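Local coordinates for cytosine deaminase (Klebsiella pneumoniae, PDB 4R85), which probably catalyses the hydrolytic deamination of cytosine and 5-methylcytosine, as an iron-bound enzyme of the amidohydrolase family, at residues R7-E12 and R343-V348; T291-L296 and H331-L336; I325-L330 and E382-Q387. All blocks are in the same frame, centred on the assembly; numbering follows the deposited sequence.

Contact 1 of 3, residues R7-E12 and R343-V348; sequences RLRRQE and RCLDFV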
loop_
_atom_site.group_PDB
_atom_site.type_symbol
_atom_site.label_atom_id
_atom_site.label_comp_id
_atom_site.label_asym_id
_atom_site.label_seq_id
_atom_site.Cartn_x
_atom_site.Cartn_y
_atom_site.Cartn_z
ATOM N N ARG A 7 -1.332 11.513 23.832
ATOM C CA ARG A 7 -2.678 11.562 23.284
ATOM C C ARG A 7 -3.303 10.181 23.377
ATOM O O ARG A 7 -2.605 9.163 23.306
ATOM C CB ARG A 7 -2.654 12.019 21.829
ATOM C CG ARG A 7 -2.036 13.392 21.624
ATOM C CD ARG A 7 -2.993 14.501 21.981
ATOM N NE ARG A 7 -4.173 14.478 21.129
ATOM C CZ ARG A 7 -4.274 15.116 19.969
ATOM N NH1 ARG A 7 -5.400 15.030 19.272
ATOM N NH2 ARG A 7 -3.258 15.841 19.509
ATOM N N LEU A 8 -4.620 10.142 23.532
ATOM C CA LEU A 8 -5.356 8.887 23.399
ATOM C C LEU A 8 -6.246 9.002 22.172
ATOM O O LEU A 8 -6.508 10.109 21.695
ATOM C CB LEU A 8 -6.172 8.599 24.660
ATOM C CG LEU A 8 -5.315 8.363 25.907
ATOM C CD1 LEU A 8 -6.204 8.212 27.133
ATOM C CD2 LEU A 8 -4.413 7.125 25.730
ATOM N N ARG A 9 -6.689 7.867 21.645
ATOM C CA ARG A 9 -7.409 7.864 20.372
ATOM C C ARG A 9 -8.723 8.633 20.424
ATOM O O ARG A 9 -9.518 8.462 21.348
ATOM C CB ARG A 9 -7.647 6.433 19.875
ATOM C CG ARG A 9 -6.390 5.760 19.349
ATOM C CD ARG A 9 -6.723 4.459 18.628
ATOM N NE ARG A 9 -7.718 4.700 17.585
ATOM C CZ ARG A 9 -8.786 3.939 17.377
ATOM N NH1 ARG A 9 -9.000 2.867 18.136
ATOM N NH2 ARG A 9 -9.628 4.241 16.395
ATOM N N ARG A 10 -8.928 9.488 19.424
ATOM C CA ARG A 10 -10.177 10.231 19.261
ATOM C C ARG A 10 -10.522 11.121 20.455
ATOM O O ARG A 10 -11.696 11.334 20.759
ATOM C CB ARG A 10 -11.335 9.278 18.940
ATOM C CG ARG A 10 -11.118 8.471 17.667
ATOM C CD ARG A 10 -12.207 7.428 17.469
ATOM N NE ARG A 10 -13.449 7.999 16.958
ATOM C CZ ARG A 10 -14.544 7.287 16.703
ATOM N NH1 ARG A 10 -14.551 5.975 16.914
ATOM N NH2 ARG A 10 -15.632 7.885 16.237
ATOM N N GLN A 11 -9.492 11.631 21.127
ATOM C CA GLN A 11 -9.671 12.615 22.195
ATOM C C GLN A 11 -8.705 13.771 21.987
ATOM O O GLN A 11 -7.639 13.596 21.389
ATOM C CB GLN A 11 -9.449 11.984 23.567
ATOM C CG GLN A 11 -10.433 10.886 23.906
ATOM C CD GLN A 11 -10.374 10.491 25.366
ATOM O OE1 GLN A 11 -9.957 9.382 25.703
ATOM N NE2 GLN A 11 -10.797 11.398 26.242
ATOM N N GLU A 12 -9.069 14.958 22.462
ATOM C CA GLU A 12 -8.202 16.111 22.255
ATOM C C GLU A 12 -7.243 16.353 23.423
ATOM O O GLU A 12 -6.193 16.973 23.244
ATOM C CB GLU A 12 -9.013 17.378 21.951
ATOM C CG GLU A 12 -8.231 18.412 21.143
ATOM C CD GLU A 12 -8.951 19.749 21.018
ATOM O OE1 GLU A 12 -10.201 19.755 20.931
ATOM O OE2 GLU A 12 -8.262 20.795 21.013
ATOM N N ARG A 343 -11.070 7.108 12.646
ATOM C CA ARG A 343 -11.145 5.929 13.521
ATOM C C ARG A 343 -10.536 4.673 12.885
ATOM O O ARG A 343 -10.818 3.555 13.329
ATOM C CB ARG A 343 -12.604 5.645 13.946
ATOM C CG ARG A 343 -13.649 5.605 12.812
ATOM C CD ARG A 343 -13.539 4.380 11.895
ATOM N NE ARG A 343 -13.767 3.127 12.614
ATOM C CZ ARG A 343 -14.728 2.260 12.316
ATOM N NH1 ARG A 343 -14.877 1.155 13.041
ATOM N NH2 ARG A 343 -15.538 2.495 11.289
ATOM N N CYS A 344 -9.722 4.843 11.847
ATOM C CA CYS A 344 -9.237 3.679 11.085
ATOM C C CYS A 344 -8.348 2.737 11.892
ATOM O O CYS A 344 -8.180 1.562 11.528
ATOM C CB CYS A 344 -8.510 4.111 9.808
ATOM S SG CYS A 344 -6.981 5.040 10.099
ATOM N N LEU A 345 -7.779 3.216 12.992
ATOM C CA LEU A 345 -6.933 2.320 13.789
ATOM C C LEU A 345 -7.728 1.191 14.467
ATOM O O LEU A 345 -7.142 0.176 14.883
ATOM C CB LEU A 345 -6.078 3.094 14.805
ATOM C CG LEU A 345 -4.900 3.881 14.213
ATOM C CD1 LEU A 345 -4.121 4.626 15.304
ATOM C CD2 LEU A 345 -3.973 2.964 13.398
ATOM N N ASP A 346 -9.050 1.358 14.557
ATOM C CA ASP A 346 -9.941 0.284 15.017
ATOM C C ASP A 346 -9.641 -1.057 14.336
ATOM O O ASP A 346 -9.706 -2.116 14.963
ATOM C CB ASP A 346 -11.406 0.606 14.705
ATOM C CG ASP A 346 -11.996 1.698 15.587
ATOM O OD1 ASP A 346 -11.365 2.119 16.586
ATOM O OD2 ASP A 346 -13.131 2.118 15.270
ATOM N N PHE A 347 -9.345 -1.008 13.042
ATOM C CA PHE A 347 -9.246 -2.224 12.231
ATOM C C PHE A 347 -7.978 -3.034 12.457
ATOM O O PHE A 347 -7.869 -4.166 11.973
ATOM C CB PHE A 347 -9.427 -1.891 10.745
ATOM C CG PHE A 347 -10.752 -1.244 10.448
ATOM C CD1 PHE A 347 -11.926 -1.979 10.547
ATOM C CD2 PHE A 347 -10.829 0.097 10.114
ATOM C CE1 PHE A 347 -13.159 -1.390 10.301
ATOM C CE2 PHE A 347 -12.054 0.693 9.869
ATOM C CZ PHE A 347 -13.221 -0.049 9.959
ATOM N N VAL A 348 -7.025 -2.460 13.191
ATOM C CA VAL A 348 -5.778 -3.162 13.488
ATOM C C VAL A 348 -5.450 -3.160 14.978
ATOM O O VAL A 348 -4.359 -3.565 15.378
ATOM C CB VAL A 348 -4.606 -2.586 12.702
ATOM C CG1 VAL A 348 -4.858 -2.760 11.196
ATOM C CG2 VAL A 348 -4.401 -1.128 13.063
HETATM O O HOH W 1 -12.916 4.020 18.154
HETATM O O HOH W 2 -15.528 3.038 16.060
#

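Contact 2 of 3, residues T291-L296 and H331-L336; sequences TRVAEL and HICHML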
loop_
_atom_site.group_PDB
_atom_site.type_symbol
_atom_site.label_atom_id
_atom_site.label_comp_id
_atom_site.label_asym_id
_atom_site.label_seq_id
_atom_site.Cartn_x
_atom_site.Cartn_y
_atom_site.Cartn_z
ATOM N N THR A 291 -13.528 -8.872 0.461
ATOM C CA THR A 291 -14.841 -8.893 1.104
ATOM C C THR A 291 -15.401 -7.467 1.332
ATOM O O THR A 291 -14.708 -6.457 1.110
ATOM C CB THR A 291 -14.781 -9.702 2.430
ATOM O OG1 THR A 291 -16.107 -9.995 2.884
ATOM C CG2 THR A 291 -14.012 -8.943 3.512
ATOM N N ARG A 292 -16.653 -7.377 1.771
ATOM C CA ARG A 292 -17.322 -6.069 1.843
ATOM C C ARG A 292 -17.083 -5.424 3.203
ATOM O O ARG A 292 -18.007 -5.265 3.997
ATOM C CB ARG A 292 -18.817 -6.221 1.580
ATOM C CG ARG A 292 -19.139 -6.952 0.281
ATOM C CD ARG A 292 -20.634 -6.853 -0.035
ATOM N NE ARG A 292 -20.968 -7.655 -1.213
ATOM C CZ ARG A 292 -22.110 -7.589 -1.885
ATOM N NH1 ARG A 292 -22.304 -8.381 -2.929
ATOM N NH2 ARG A 292 -23.061 -6.742 -1.518
ATOM N N VAL A 293 -15.832 -5.056 3.452
ATOM C CA VAL A 293 -15.391 -4.574 4.757
ATOM C C VAL A 293 -16.158 -3.337 5.227
ATOM O O VAL A 293 -16.616 -3.278 6.372
ATOM C CB VAL A 293 -13.880 -4.242 4.737
ATOM C CG1 VAL A 293 -13.454 -3.596 6.057
ATOM C CG2 VAL A 293 -13.049 -5.506 4.441
ATOM N N ALA A 294 -16.283 -2.339 4.363
ATOM C CA ALA A 294 -16.955 -1.106 4.771
ATOM C C ALA A 294 -18.418 -1.381 5.130
ATOM O O ALA A 294 -18.955 -0.844 6.102
ATOM C CB ALA A 294 -16.858 -0.056 3.678
ATOM N N GLU A 295 -19.045 -2.241 4.341
ATOM C CA GLU A 295 -20.449 -2.577 4.505
ATOM C C GLU A 295 -20.699 -3.410 5.784
ATOM O O GLU A 295 -21.673 -3.174 6.515
ATOM C CB GLU A 295 -20.952 -3.294 3.243
ATOM C CG GLU A 295 -21.007 -2.403 1.974
ATOM C CD GLU A 295 -19.630 -2.049 1.368
ATOM O OE1 GLU A 295 -18.621 -2.739 1.652
ATOM O OE2 GLU A 295 -19.564 -1.070 0.579
ATOM N N LEU A 296 -19.824 -4.377 6.055
ATOM C CA LEU A 296 -19.881 -5.098 7.331
ATOM C C LEU A 296 -19.786 -4.130 8.525
ATOM O O LEU A 296 -20.585 -4.194 9.461
ATOM C CB LEU A 296 -18.745 -6.113 7.420
ATOM C CG LEU A 296 -18.868 -7.265 6.422
ATOM C CD1 LEU A 296 -17.522 -7.964 6.215
ATOM C CD2 LEU A 296 -19.918 -8.243 6.918
ATOM N N HIS A 331 -7.769 1.761 1.037
ATOM C CA HIS A 331 -7.849 2.099 -0.388
ATOM C C HIS A 331 -8.757 1.129 -1.146
ATOM O O HIS A 331 -9.683 1.541 -1.846
ATOM C CB HIS A 331 -6.458 2.066 -1.047
ATOM C CG HIS A 331 -5.589 3.239 -0.717
ATOM N ND1 HIS A 331 -5.001 3.410 0.521
ATOM C CD2 HIS A 331 -5.183 4.285 -1.476
ATOM C CE1 HIS A 331 -4.286 4.524 0.514
ATOM N NE2 HIS A 331 -4.380 5.073 -0.684
ATOM N N ILE A 332 -8.482 -0.166 -1.014
ATOM C CA ILE A 332 -9.196 -1.184 -1.795
ATOM C C ILE A 332 -10.679 -1.276 -1.421
ATOM O O ILE A 332 -11.531 -1.561 -2.269
ATOM C CB ILE A 332 -8.522 -2.575 -1.659
ATOM C CG1 ILE A 332 -7.043 -2.474 -2.044
ATOM C CG2 ILE A 332 -9.200 -3.587 -2.577
ATOM C CD1 ILE A 332 -6.219 -3.755 -1.799
ATOM N N CYS A 333 -10.981 -1.019 -0.151
ATOM C CA CYS A 333 -12.340 -1.147 0.374
ATOM C C CYS A 333 -13.124 0.164 0.323
ATOM O O CYS A 333 -14.256 0.229 0.808
ATOM C CB CYS A 333 -12.304 -1.673 1.812
ATOM S SG CYS A 333 -11.522 -3.318 1.931
ATOM N N HIS A 334 -12.530 1.188 -0.282
ATOM C CA HIS A 334 -13.180 2.499 -0.404
ATOM C C HIS A 334 -13.570 3.064 0.953
ATOM O O HIS A 334 -14.713 3.466 1.172
ATOM C CB HIS A 334 -14.405 2.432 -1.324
ATOM C CG HIS A 334 -14.059 2.422 -2.779
ATOM N ND1 HIS A 334 -14.944 2.009 -3.752
ATOM C CD2 HIS A 334 -12.933 2.803 -3.427
ATOM C CE1 HIS A 334 -14.374 2.131 -4.939
ATOM N NE2 HIS A 334 -13.151 2.601 -4.768
ATOM N N MET A 335 -12.596 3.104 1.852
ATOM C CA MET A 335 -12.791 3.624 3.192
ATOM C C MET A 335 -11.821 4.765 3.453
ATOM O O MET A 335 -11.150 4.802 4.481
ATOM C CB MET A 335 -12.571 2.504 4.208
ATOM C CG MET A 335 -13.600 1.402 4.081
ATOM S SD MET A 335 -13.128 -0.077 4.996
ATOM C CE MET A 335 -13.657 0.421 6.621
ATOM N N LEU A 336 -11.747 5.696 2.513
ATOM C CA LEU A 336 -10.911 6.880 2.692
ATOM C C LEU A 336 -11.742 8.121 3.005
ATOM O O LEU A 336 -11.294 9.245 2.797
ATOM C CB LEU A 336 -10.021 7.109 1.465
ATOM C CG LEU A 336 -8.904 6.067 1.347
ATOM C CD1 LEU A 336 -7.960 6.434 0.213
ATOM C CD2 LEU A 336 -8.138 5.951 2.663
HETATM O O HOH W 3 -15.765 -2.181 1.403
HETATM O O HOH W 4 -17.414 0.050 -0.478
#

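Contact 3 of 3, residues I325-L330 and E382-Q387; sequences ILDAGL and EAVRRQ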
loop_
_atom_site.group_PDB
_atom_site.type_symbol
_atom_site.label_atom_id
_atom_site.label_comp_id
_atom_site.label_asym_id
_atom_site.label_seq_id
_atom_site.Cartn_x
_atom_site.Cartn_y
_atom_site.Cartn_z
ATOM N N ILE A 325 -0.770 -2.738 5.751
ATOM C CA ILE A 325 -2.000 -3.477 5.452
ATOM C C ILE A 325 -3.234 -2.598 5.615
ATOM O O ILE A 325 -4.156 -2.615 4.783
ATOM C CB ILE A 325 -2.163 -4.679 6.403
ATOM C CG1 ILE A 325 -0.956 -5.608 6.320
ATOM C CG2 ILE A 325 -3.466 -5.428 6.140
ATOM C CD1 ILE A 325 -0.349 -5.780 4.956
ATOM N N LEU A 326 -3.254 -1.838 6.705
ATOM C CA LEU A 326 -4.328 -0.896 6.948
ATOM C C LEU A 326 -4.454 0.061 5.776
ATOM O O LEU A 326 -5.542 0.273 5.270
ATOM C CB LEU A 326 -4.088 -0.125 8.253
ATOM C CG LEU A 326 -5.107 0.968 8.597
ATOM C CD1 LEU A 326 -6.502 0.373 8.712
ATOM C CD2 LEU A 326 -4.711 1.680 9.898
ATOM N N ASP A 327 -3.335 0.635 5.342
ATOM C CA ASP A 327 -3.340 1.549 4.203
ATOM C C ASP A 327 -3.994 0.885 2.976
ATOM O O ASP A 327 -4.919 1.440 2.355
ATOM C CB ASP A 327 -1.901 1.955 3.885
ATOM C CG ASP A 327 -1.808 3.057 2.848
ATOM O OD1 ASP A 327 -0.982 2.920 1.915
ATOM O OD2 ASP A 327 -2.526 4.071 2.980
ATOM N N ALA A 328 -3.526 -0.318 2.658
ATOM C CA ALA A 328 -4.035 -1.080 1.523
ATOM C C ALA A 328 -5.535 -1.311 1.641
ATOM O O ALA A 328 -6.283 -1.117 0.685
ATOM C CB ALA A 328 -3.312 -2.422 1.431
ATOM N N GLY A 329 -5.957 -1.732 2.825
ATOM C CA GLY A 329 -7.349 -2.038 3.078
ATOM C C GLY A 329 -8.236 -0.830 2.891
ATOM O O GLY A 329 -9.279 -0.918 2.253
ATOM N N LEU A 330 -7.824 0.308 3.443
ATOM C CA LEU A 330 -8.624 1.523 3.311
ATOM C C LEU A 330 -8.806 1.949 1.851
ATOM O O LEU A 330 -9.874 2.456 1.475
ATOM C CB LEU A 330 -8.015 2.664 4.131
ATOM C CG LEU A 330 -7.906 2.447 5.642
ATOM C CD1 LEU A 330 -7.273 3.674 6.286
ATOM C CD2 LEU A 330 -9.271 2.178 6.261
ATOM N N GLU A 382 -3.141 10.745 10.858
ATOM C CA GLU A 382 -1.709 10.943 10.674
ATOM C C GLU A 382 -0.940 9.628 10.766
ATOM O O GLU A 382 0.045 9.433 10.057
ATOM C CB GLU A 382 -1.179 11.975 11.674
ATOM C CG GLU A 382 -1.645 13.381 11.342
ATOM C CD GLU A 382 -1.073 13.868 10.014
ATOM O OE1 GLU A 382 0.137 13.668 9.784
ATOM O OE2 GLU A 382 -1.826 14.437 9.199
ATOM N N ALA A 383 -1.397 8.726 11.629
ATOM C CA ALA A 383 -0.745 7.427 11.769
ATOM C C ALA A 383 -0.703 6.684 10.434
ATOM O O ALA A 383 0.357 6.204 10.023
ATOM C CB ALA A 383 -1.434 6.582 12.846
ATOM N N VAL A 384 -1.836 6.618 9.738
ATOM C CA VAL A 384 -1.879 5.894 8.464
ATOM C C VAL A 384 -1.253 6.698 7.316
ATOM O O VAL A 384 -0.595 6.133 6.430
ATOM C CB VAL A 384 -3.308 5.370 8.102
ATOM C CG1 VAL A 384 -4.227 6.487 7.640
ATOM C CG2 VAL A 384 -3.214 4.275 7.014
ATOM N N ARG A 385 -1.426 8.015 7.345
ATOM C CA ARG A 385 -0.888 8.847 6.278
ATOM C C ARG A 385 0.629 8.821 6.277
ATOM O O ARG A 385 1.248 8.755 5.213
ATOM C CB ARG A 385 -1.345 10.299 6.389
ATOM C CG ARG A 385 -0.935 11.117 5.170
ATOM C CD ARG A 385 -1.280 12.594 5.312
ATOM N NE ARG A 385 -0.483 13.249 6.345
ATOM C CZ ARG A 385 0.766 13.690 6.179
ATOM N NH1 ARG A 385 1.404 14.278 7.189
ATOM N NH2 ARG A 385 1.384 13.545 5.012
ATOM N N ARG A 386 1.212 8.897 7.472
ATOM C CA ARG A 386 2.664 8.944 7.615
ATOM C C ARG A 386 3.308 7.570 7.797
ATOM O O ARG A 386 4.530 7.474 7.821
ATOM C CB ARG A 386 3.056 9.839 8.789
ATOM C CG ARG A 386 2.504 11.249 8.678
ATOM C CD ARG A 386 3.477 12.273 9.225
ATOM N NE ARG A 386 3.272 12.556 10.639
ATOM C CZ ARG A 386 4.128 12.229 11.604
ATOM N NH1 ARG A 386 3.856 12.544 12.866
ATOM N NH2 ARG A 386 5.257 11.593 11.313
ATOM N N GLN A 387 2.487 6.528 7.930
ATOM C CA GLN A 387 2.963 5.199 8.310
ATOM C C GLN A 387 3.822 5.321 9.565
ATOM O O GLN A 387 4.993 4.931 9.574
ATOM C CB GLN A 387 3.742 4.555 7.159
ATOM C CG GLN A 387 2.879 4.254 5.937
ATOM C CD GLN A 387 1.955 3.075 6.168
ATOM O OE1 GLN A 387 2.394 1.926 6.172
ATOM N NE2 GLN A 387 0.672 3.354 6.388
HETATM O O HOH W 5 -0.915 6.150 3.495
#

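Contact 1 of 3, residues R7-E12 and R343-V348
Arg9 reaches across to Asp346 with the end of its guanidinium, NH1 and NH2 both closing on the single oxygen OD1. Arg9 NH2 is 2.7 Å from Asp346 OD1, and Arg9 NH1 is 2.9 Å from it. OD1 lies in the guanidinium plane, yet the carboxylate is turned 79° from that plane, and NH2 comes to OD1 from above the carboxylate. The Arg9 chain bends at chi3 (54°), which places NE by Leu345; one guanidinium face rests on this leucine, with Arg9 NE 3.6 Å from Leu345 CB. Arg343 grips the other oxygen, Asp346 OD2, side-on with NE and NH1, its NE 2.9 Å from that atom, while its NH2 pairs with Asp297. Asp346 thus joins two arginines in a salt-bridge network on the 3-10 turn 344-347, and this ties the type II turn Leu8-Gln11, between strands 2-7 and 14-20 of the small N-terminal sheet, to the amidohydrolase barrel domain. Asp380 adds a second carboxylate to Arg9 NH2. Arg10 lies beside Arg343, pointing the same way, with one guanidinium face over Arg343 CB. Water 1 bridges Arg10 NH1 and Asp346 OD1; water 2 donates to Asp346 OD2 and has only a weak link to Arg10 NH1.

Contact 2 of 3, residues T291-L296 and H331-L336
Val293 and Ala294, in the first turn of helix 293-298, pack against Cys333 and Met335, which lie where helix 322-332 has just ended. The tight part is apolar. Val293 divides its two methyls between two sulfurs: Val293 CG2 meets Cys333 SG at 3.7 Å, and Val293 CG1, anti to the backbone N (chi1 174°), meets Met335 SD at 3.7 Å. The valine and methionine side chains cross at about a right angle. Met335 turns at its last torsion (chi3 81°), and its CE then lies 4.1 Å from Val293 CG1 and equally near the CA of Ala294. Ala294 closes the row with its CB on Met335 CG, 3.6 Å apart. No direct hydrogen bond joins the two segments.

Beside this apolar patch, water links the polar atoms. Water 3 takes the N-H of Ala294 at 3.0 Å and lies within bonding distance of Glu295 OE1 and the carbonyl O of Cys333. Water 4 sits 2.6 Å from Glu295 OE2, with a longer, weak link to the same carbonyl. Glu295 is partly exposed and packs on Trp284 of the second subunit, and Arg292 makes a cation-pi contact with that same ring, so this wet side borders the dimer interface.

Behind Cys333 the chain turns sharply. His334 has positive phi and is the C-prime residue of a Schellman motif, its N bonding to His331 O while Met335 N returns to Leu330 O. This helix end brings Cys333 and Met335 to one face, where they receive the start of helix 293-298: two helices outside the strands of an amidohydrolase TIM-barrel, the N-terminal turn of helix 293-298 set against the Schellman-capped C-terminus of helix 322-332.

Contact 3 of 3, residues I325-L330 and E382-Q387
Val384 pushes one methyl, CG2, into the flank of helix 325-330, and most of the contact depends on that atom. From CB the side chain forks; CG2 stands anti to the backbone N and is aimed at the facing helix, while CG1 (chi1 74°) takes the place between N and the carbonyl carbon and packs on Cys344 SG. Val384 CG2 comes 3.9 Å from Asp327 CA and 4.1 Å from Leu326 CG, whose side chain crosses the valine at about a right angle. Leu330 meets it tip to tip, Leu330 CD1 lying 4.2 Å from Val384 CG2.

The polar links run alongside. Water 5 donates to Asp327 OD2 at 2.7 Å and to the carbonyl O of Val384 at 3.0 Å. Gln387 NE2 donates to Val384 O at 3.1 Å, nearly straight (171°), on a lone pair in the carbonyl plane, with that oxygen in the plane of the Gln387 amide; the same NE2 also binds Leu323 O and lies against Asp327 CB. The other carboxylate oxygen of Asp327, OD1, makes a salt bridge to Arg324 of the second subunit.

The segments 325-330 and 382-386 cross almost perpendicularly, at -96°, their axes 9.8 Å apart at closest approach. Helix 322-332 has Ile325 and Leu326 against Phe305 of strand 303-305 in the barrel; helix 380-386 lies outside it, and Leu341 of helix 338-342 touches both Leu330 and Val384.

Overall arrangement
Contacts 2 and 3 are buried and share helix 322-332: contact 3 uses its flank, contact 2 its C-terminal end, and Met335 N probably bonds to Leu330 O between them. Contact 1 lies at the surface, yet its 343-348 segment leads inward, with Cys344 and Leu345 packing on Leu326, Leu330 and Val384 of contact 3, and Phe347 CZ against Met335 CE of contact 2. The chemistry follows the depth. Charged groups and bridging waters dominate contact 1; methyls and sulfurs fill contact 2, and methyls contact 3, where Arg324 of the second subunit meets the charge of Asp327. Waters lie beside both. Contacts 2 and 3 border the second subunit; contact 1 does not touch it.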